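Local coordinates for dTDP-glucose 4,6-dehydratase (Klebsiella pneumoniae, PDB 5U4Q), which probably catalyses the NAD-dependent dehydration of dTDP-glucose to a 4-keto-6-deoxy sugar nucleotide, at residues Asp209-Thr221 with Gly264-Thr276. Numbering follows the deposited sequence.
Sequences DVYNYGKMKRDFT and GNSSPVELMDYIT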
# COMPACT_ATOMS: atom_id res chain seq x y z
N ASP A 209 -17.39 -26.18 3.20
CA ASP A 209 -17.72 -25.53 4.46
C ASP A 209 -18.89 -24.59 4.20
O ASP A 209 -18.87 -23.81 3.23
CB ASP A 209 -16.52 -24.76 5.04
CG ASP A 209 -15.51 -25.66 5.75
OD1 ASP A 209 -15.64 -26.90 5.70
OD2 ASP A 209 -14.58 -25.10 6.37
N VAL A 210 -19.91 -24.69 5.04
CA VAL A 210 -21.12 -23.88 4.92
C VAL A 210 -21.33 -23.09 6.20
O VAL A 210 -21.56 -23.67 7.26
CB VAL A 210 -22.34 -24.80 4.64
CG1 VAL A 210 -23.63 -23.98 4.54
CG2 VAL A 210 -22.11 -25.64 3.39
N TYR A 211 -21.26 -21.76 6.10
CA TYR A 211 -21.45 -20.85 7.24
C TYR A 211 -22.87 -20.29 7.31
O TYR A 211 -23.54 -20.13 6.30
CB TYR A 211 -20.49 -19.66 7.12
CG TYR A 211 -19.04 -20.03 7.26
CD1 TYR A 211 -18.29 -20.44 6.15
CD2 TYR A 211 -18.41 -19.98 8.50
CE1 TYR A 211 -16.96 -20.79 6.28
CE2 TYR A 211 -17.08 -20.33 8.64
CZ TYR A 211 -16.36 -20.73 7.53
OH TYR A 211 -15.04 -21.07 7.68
N ASN A 212 -23.31 -19.98 8.54
CA ASN A 212 -24.60 -19.33 8.79
C ASN A 212 -25.79 -19.99 8.05
O ASN A 212 -26.61 -19.30 7.42
CB ASN A 212 -24.49 -17.83 8.45
CG ASN A 212 -25.74 -17.02 8.82
OD1 ASN A 212 -26.48 -17.36 9.75
ND2 ASN A 212 -25.95 -15.92 8.10
N TYR A 213 -25.86 -21.31 8.14
CA TYR A 213 -26.95 -22.10 7.55
C TYR A 213 -27.09 -21.87 6.03
O TYR A 213 -28.19 -21.98 5.48
CB TYR A 213 -28.29 -21.79 8.27
CG TYR A 213 -28.49 -22.44 9.63
CD1 TYR A 213 -27.85 -21.94 10.77
CD2 TYR A 213 -29.33 -23.55 9.79
CE1 TYR A 213 -28.04 -22.52 12.02
CE2 TYR A 213 -29.52 -24.13 11.03
CZ TYR A 213 -28.88 -23.61 12.14
OH TYR A 213 -29.07 -24.17 13.39
N GLY A 214 -25.97 -21.55 5.37
CA GLY A 214 -25.99 -21.31 3.92
C GLY A 214 -26.63 -19.99 3.53
O GLY A 214 -26.81 -19.71 2.33
N LYS A 215 -26.99 -19.17 4.52
CA LYS A 215 -27.67 -17.89 4.24
C LYS A 215 -26.73 -16.70 4.10
O LYS A 215 -27.20 -15.56 4.02
CB LYS A 215 -28.75 -17.60 5.30
CG LYS A 215 -30.06 -18.34 5.06
CD LYS A 215 -31.25 -17.56 5.61
CE LYS A 215 -32.56 -18.06 5.02
NZ LYS A 215 -33.72 -17.31 5.57
N MSE A 216 -25.42 -16.95 4.04
CA MSE A 216 -24.46 -15.86 3.83
C MSE A 216 -24.71 -15.29 2.47
O MSE A 216 -24.80 -16.03 1.50
CB MSE A 216 -23.02 -16.38 3.91
CG MSE A 216 -22.11 -15.33 4.50
SE MSE A 216 -22.54 -15.21 6.42
CE MSE A 216 -23.21 -13.35 6.47
N LYS A 217 -24.86 -13.97 2.38
CA LYS A 217 -25.12 -13.31 1.10
C LYS A 217 -23.80 -12.93 0.44
O LYS A 217 -23.25 -11.87 0.70
CB LYS A 217 -26.02 -12.07 1.25
CG LYS A 217 -27.47 -12.39 1.58
CD LYS A 217 -28.34 -11.14 1.53
CE LYS A 217 -29.76 -11.40 2.04
NZ LYS A 217 -30.52 -12.39 1.23
N ARG A 218 -23.29 -13.83 -0.40
CA ARG A 218 -22.05 -13.56 -1.11
C ARG A 218 -22.38 -12.71 -2.35
O ARG A 218 -23.43 -12.86 -2.97
CB ARG A 218 -21.34 -14.85 -1.51
CG ARG A 218 -20.66 -15.62 -0.36
CD ARG A 218 -19.36 -14.97 0.10
NE ARG A 218 -18.33 -14.88 -0.95
CZ ARG A 218 -17.48 -15.85 -1.30
NH1 ARG A 218 -16.58 -15.63 -2.28
NH2 ARG A 218 -17.52 -17.05 -0.72
N ASP A 219 -21.46 -11.83 -2.69
CA ASP A 219 -21.61 -10.95 -3.82
C ASP A 219 -20.89 -11.66 -4.98
O ASP A 219 -19.67 -11.58 -5.09
CB ASP A 219 -20.97 -9.60 -3.46
CG ASP A 219 -21.29 -8.53 -4.44
OD1 ASP A 219 -21.21 -8.76 -5.67
OD2 ASP A 219 -21.61 -7.41 -3.98
N PHE A 220 -21.65 -12.42 -5.76
CA PHE A 220 -21.16 -13.15 -6.93
C PHE A 220 -21.73 -12.48 -8.18
O PHE A 220 -22.95 -12.34 -8.32
CB PHE A 220 -21.66 -14.62 -6.91
CG PHE A 220 -20.81 -15.60 -6.13
CD1 PHE A 220 -20.27 -15.30 -4.90
CD2 PHE A 220 -20.66 -16.91 -6.60
CE1 PHE A 220 -19.55 -16.25 -4.18
CE2 PHE A 220 -19.94 -17.87 -5.89
CZ PHE A 220 -19.40 -17.54 -4.67
N THR A 221 -20.86 -12.12 -9.12
CA THR A 221 -21.28 -11.54 -10.38
C THR A 221 -20.79 -12.39 -11.53
O THR A 221 -19.63 -12.79 -11.56
CB THR A 221 -20.75 -10.11 -10.59
OG1 THR A 221 -21.10 -9.31 -9.49
CG2 THR A 221 -21.33 -9.49 -11.83
N GLY A 264 -20.01 -5.11 -8.61
CA GLY A 264 -20.58 -6.33 -8.03
C GLY A 264 -22.07 -6.48 -8.29
O GLY A 264 -22.63 -5.78 -9.13
N ASN A 265 -22.71 -7.37 -7.54
CA ASN A 265 -24.11 -7.76 -7.82
C ASN A 265 -24.96 -7.61 -6.58
O ASN A 265 -24.72 -8.27 -5.56
CB ASN A 265 -24.11 -9.23 -8.33
CG ASN A 265 -25.48 -9.75 -8.72
OD1 ASN A 265 -26.49 -9.03 -8.69
ND2 ASN A 265 -25.53 -11.03 -9.10
N SER A 266 -25.99 -6.77 -6.68
CA SER A 266 -26.92 -6.52 -5.56
C SER A 266 -27.99 -7.59 -5.33
O SER A 266 -28.72 -7.51 -4.36
CB SER A 266 -27.58 -5.15 -5.75
OG SER A 266 -28.31 -5.08 -6.97
N SER A 267 -28.09 -8.60 -6.21
CA SER A 267 -29.08 -9.69 -6.01
C SER A 267 -29.00 -10.24 -4.59
O SER A 267 -27.89 -10.37 -4.08
CB SER A 267 -28.85 -10.83 -7.01
OG SER A 267 -29.52 -12.02 -6.57
N PRO A 268 -30.15 -10.57 -3.96
CA PRO A 268 -30.18 -11.08 -2.57
C PRO A 268 -29.99 -12.61 -2.45
O PRO A 268 -30.24 -13.18 -1.37
CB PRO A 268 -31.57 -10.68 -2.10
CG PRO A 268 -32.42 -10.82 -3.32
CD PRO A 268 -31.52 -10.53 -4.52
N VAL A 269 -29.59 -13.25 -3.54
CA VAL A 269 -29.31 -14.69 -3.53
C VAL A 269 -28.21 -15.04 -2.53
O VAL A 269 -27.19 -14.36 -2.45
CB VAL A 269 -28.89 -15.21 -4.93
CG1 VAL A 269 -30.09 -15.23 -5.87
CG2 VAL A 269 -27.71 -14.41 -5.49
N GLU A 270 -28.44 -16.10 -1.77
CA GLU A 270 -27.54 -16.57 -0.72
C GLU A 270 -26.73 -17.76 -1.21
O GLU A 270 -27.09 -18.39 -2.18
CB GLU A 270 -28.39 -16.99 0.49
CG GLU A 270 -29.13 -15.80 1.09
CD GLU A 270 -30.33 -16.15 1.96
OE1 GLU A 270 -30.79 -17.31 1.96
OE2 GLU A 270 -30.84 -15.24 2.64
N LEU A 271 -25.65 -18.06 -0.50
CA LEU A 271 -24.73 -19.15 -0.85
C LEU A 271 -25.45 -20.47 -1.20
O LEU A 271 -25.13 -21.13 -2.21
CB LEU A 271 -23.72 -19.33 0.29
CG LEU A 271 -22.60 -20.38 0.32
CD1 LEU A 271 -23.07 -21.71 0.89
CD2 LEU A 271 -21.96 -20.55 -1.04
N MSE A 272 -26.43 -20.85 -0.40
CA MSE A 272 -27.13 -22.10 -0.65
C MSE A 272 -27.83 -22.10 -1.99
O MSE A 272 -28.02 -23.14 -2.56
CB MSE A 272 -28.13 -22.45 0.48
CG MSE A 272 -28.70 -23.87 0.38
SE MSE A 272 -27.41 -25.33 0.54
CE MSE A 272 -26.91 -24.91 2.39
N ASP A 273 -28.22 -20.94 -2.53
CA ASP A 273 -28.89 -20.92 -3.85
C ASP A 273 -27.92 -21.40 -4.95
O ASP A 273 -28.33 -22.11 -5.88
CB ASP A 273 -29.40 -19.51 -4.22
CG ASP A 273 -30.52 -19.01 -3.31
OD1 ASP A 273 -31.20 -19.83 -2.67
OD2 ASP A 273 -30.72 -17.78 -3.26
N TYR A 274 -26.64 -21.03 -4.83
CA TYR A 274 -25.63 -21.48 -5.80
C TYR A 274 -25.34 -22.96 -5.64
O TYR A 274 -25.22 -23.67 -6.63
CB TYR A 274 -24.32 -20.70 -5.64
CG TYR A 274 -24.44 -19.27 -6.01
CD1 TYR A 274 -24.37 -18.87 -7.33
CD2 TYR A 274 -24.64 -18.30 -5.05
CE1 TYR A 274 -24.49 -17.53 -7.69
CE2 TYR A 274 -24.77 -16.95 -5.39
CZ TYR A 274 -24.68 -16.58 -6.71
OH TYR A 274 -24.82 -15.25 -7.05
N ILE A 275 -25.22 -23.44 -4.40
CA ILE A 275 -24.94 -24.85 -4.17
C ILE A 275 -26.09 -25.71 -4.69
O ILE A 275 -25.87 -26.68 -5.38
CB ILE A 275 -24.69 -25.13 -2.67
CG1 ILE A 275 -23.46 -24.34 -2.22
CG2 ILE A 275 -24.48 -26.63 -2.44
CD1 ILE A 275 -23.14 -24.51 -0.76
N THR A 276 -27.33 -25.33 -4.37
CA THR A 276 -28.48 -26.10 -4.82
C THR A 276 -28.53 -26.17 -6.34
O THR A 276 -28.78 -27.25 -6.93
CB THR A 276 -29.79 -25.51 -4.28
OG1 THR A 276 -29.74 -25.50 -2.85
CG2 THR A 276 -30.98 -26.31 -4.76
O HOH W 1 -29.08 -13.78 4.82
O HOH W 2 -24.46 -13.00 -5.52
O HOH W 3 -24.84 -15.17 -2.05
O HOH W 4 -25.36 -10.35 -2.51
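Backbone carbonyls of Gly214 and Met216 accept hydrogen bonds from two successive amides where helix 271-282 meets the loop: Met272 N reaches Gly214 O at 3.0 Å, on a lone pair, while Leu271 N meets Met216 O nearly head-on, with a C=O...N angle of 165°. Near Thr221 side chains take part in the bonding. Asp219 OD1 takes Asn265 N at 2.8 Å on its syn side, and Asn265 ND2 gives a bond, close to its own amide plane, to Phe220 O; Asn265 OD1 closes an Asx turn with Ser267 N. Charge is paired at Lys217, whose chain bends at its last torsion (chi4 -63°) and brings NZ both to Pro268 O, 2.7 Å away, and to the anti side of Glu270 OE2 in a salt bridge. In this Rossmann-fold epimerase/dehydratase the contact ties the segment entering strand 220-222 of the main parallel sheet to helix 271-282, and the side chain of Arg218, hydrogen-bonded to Thr183, is about 7 Å from the bound NAD. Apolar packing adds to these bonds: Phe220 CD2 sits over one face of the Tyr274 ring, the planes 34° apart, and Val210 CG1 touches Met272 CE at 4.0 Å. A water accepts from Tyr274 OH and Phe220 N.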